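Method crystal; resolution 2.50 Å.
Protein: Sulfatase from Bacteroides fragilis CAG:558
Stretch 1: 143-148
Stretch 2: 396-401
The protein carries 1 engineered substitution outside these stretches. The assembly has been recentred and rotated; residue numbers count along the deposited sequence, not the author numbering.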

# COMPACT_ATOMS: atom_id res chain seq x y z
N THR A 143 -8.64 7.64 17.82
CA THR A 143 -7.35 7.67 17.17
C THR A 143 -6.76 9.07 17.20
O THR A 143 -7.50 10.06 17.30
CB THR A 143 -7.44 7.20 15.71
OG1 THR A 143 -8.22 8.13 14.95
CG2 THR A 143 -8.05 5.80 15.64
N PHE A 144 -5.44 9.14 17.10
CA PHE A 144 -4.73 10.37 16.79
C PHE A 144 -4.45 10.39 15.29
O PHE A 144 -3.76 9.50 14.77
CB PHE A 144 -3.44 10.49 17.59
CG PHE A 144 -2.72 11.80 17.38
CD1 PHE A 144 -3.11 12.93 18.08
CD2 PHE A 144 -1.68 11.89 16.48
CE1 PHE A 144 -2.47 14.14 17.87
CE2 PHE A 144 -1.02 13.10 16.28
CZ PHE A 144 -1.41 14.23 16.98
N GLN A 145 -5.02 11.37 14.58
CA GLN A 145 -4.79 11.52 13.15
C GLN A 145 -3.42 12.16 12.94
O GLN A 145 -3.08 13.14 13.61
CB GLN A 145 -5.86 12.37 12.48
CG GLN A 145 -5.57 12.66 11.00
CD GLN A 145 -6.63 13.52 10.31
OE1 GLN A 145 -7.55 14.02 10.95
NE2 GLN A 145 -6.48 13.70 8.99
N ALA A 146 -2.64 11.60 12.02
CA ALA A 146 -1.30 12.14 11.81
C ALA A 146 -0.80 11.76 10.43
O ALA A 146 -1.20 10.73 9.86
CB ALA A 146 -0.31 11.66 12.88
N THR A 147 0.07 12.61 9.89
CA THR A 147 0.75 12.36 8.64
C THR A 147 1.93 11.42 8.90
O THR A 147 2.84 11.75 9.66
CB THR A 147 1.22 13.68 8.04
OG1 THR A 147 0.07 14.49 7.76
CG2 THR A 147 1.99 13.44 6.76
N SER A 148 1.89 10.24 8.28
CA SER A 148 2.82 9.16 8.58
C SER A 148 4.21 9.43 8.03
O SER A 148 4.37 9.97 6.93
CB SER A 148 2.31 7.83 8.02
OG SER A 148 3.22 6.79 8.37
N TYR A 396 8.33 19.70 3.96
CA TYR A 396 7.14 18.87 4.08
C TYR A 396 6.15 19.55 5.01
O TYR A 396 6.51 20.42 5.81
CB TYR A 396 7.47 17.46 4.58
CG TYR A 396 8.27 17.39 5.87
CD1 TYR A 396 9.66 17.39 5.83
CD2 TYR A 396 7.65 17.27 7.11
CE1 TYR A 396 10.41 17.31 6.97
CE2 TYR A 396 8.40 17.18 8.28
CZ TYR A 396 9.79 17.20 8.19
OH TYR A 396 10.59 17.12 9.30
N LYS A 397 4.89 19.12 4.90
CA LYS A 397 3.80 19.55 5.75
C LYS A 397 3.15 18.33 6.41
O LYS A 397 3.14 17.24 5.84
CB LYS A 397 2.73 20.29 4.94
CG LYS A 397 3.25 21.33 3.98
CD LYS A 397 2.50 22.63 4.20
CE LYS A 397 3.33 23.85 3.85
NZ LYS A 397 2.86 25.06 4.57
N THR A 398 2.59 18.55 7.59
CA THR A 398 1.97 17.49 8.37
C THR A 398 0.66 18.01 8.95
O THR A 398 0.54 19.20 9.23
CB THR A 398 2.91 17.04 9.50
OG1 THR A 398 3.40 18.20 10.18
CG2 THR A 398 4.11 16.27 8.95
N VAL A 399 -0.32 17.12 9.13
CA VAL A 399 -1.56 17.55 9.79
C VAL A 399 -1.32 17.82 11.27
O VAL A 399 -2.00 18.66 11.86
CB VAL A 399 -2.71 16.53 9.60
CG1 VAL A 399 -3.07 16.38 8.11
CG2 VAL A 399 -2.38 15.18 10.24
N GLN A 400 -0.38 17.11 11.89
CA GLN A 400 -0.14 17.20 13.32
C GLN A 400 1.16 17.95 13.59
O GLN A 400 2.07 17.92 12.75
CB GLN A 400 -0.04 15.80 13.95
CG GLN A 400 1.30 15.09 13.74
CD GLN A 400 1.53 14.63 12.29
OE1 GLN A 400 0.75 14.97 11.38
NE2 GLN A 400 2.57 13.85 12.07
N PRO A 401 1.29 18.60 14.74
CA PRO A 401 2.58 19.21 15.11
C PRO A 401 3.64 18.14 15.28
O PRO A 401 3.35 17.00 15.64
CB PRO A 401 2.29 19.90 16.45
CG PRO A 401 0.82 19.90 16.60
CD PRO A 401 0.31 18.72 15.83

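Residues 397-400 run antiparallel to residues 144-147, the two directions lying 173° apart. Stretch 2 has no regular secondary structure, and three hydrogen bonds tie it to stretch 1. The two stretches bury 314 Å² between them, both sides summed. Thr147 has the largest area covered, 78 Å².

Tyr396 does not touch stretch 1. Lys397 contributes mainly backbone: its O lies 4.1 Å from CG2 of Thr147, while its long side chain leads away into an exposed position, as suits a charged amine.

Thr398 packs beside Thr147. Its methyl, CG2, is 4.0 Å from CB of Thr147.

Val399 makes the first hydrogen bond. Its backbone N donates to OG1 of Thr147 at 3.0 Å, with a nearly straight angle of 166°. Thr147, in the m rotamer, points toward stretch 2 and so brings its hydroxyl to this amide. The Val399 side chain also points toward stretch 1. Its CG2 sits 3.6 Å from CA of Ala146 and 4.1 Å from CG of Gln145, so this one methyl lies against the backbone at Ala146 and the aliphatic part of the Gln145 side chain.

Gln400 is buried and supplies the other two hydrogen bonds. Its side chain folds with chi1 p and chi2 m, which sets the amide against the backbone of Thr147. Gln400 OE1 accepts from Thr147 N at 2.9 Å and 174°. Gln400 NE2 donates to Thr147 O at 3.2 Å and 150°. One primary amide, both acceptor and donor, thus satisfies both backbone polar groups of a single loop residue. NE2 is also hydrogen-bonded elsewhere in the structure. The small side chain of Ala146, itself buried, lies close against this amide, its CB 3.5 Å from CD of Gln400. CZ of Phe144 packs 3.7 Å from CB of Gln400, a nonpolar contact at the base of the Gln400 side chain.

Pro401 stays exposed and makes no close contact.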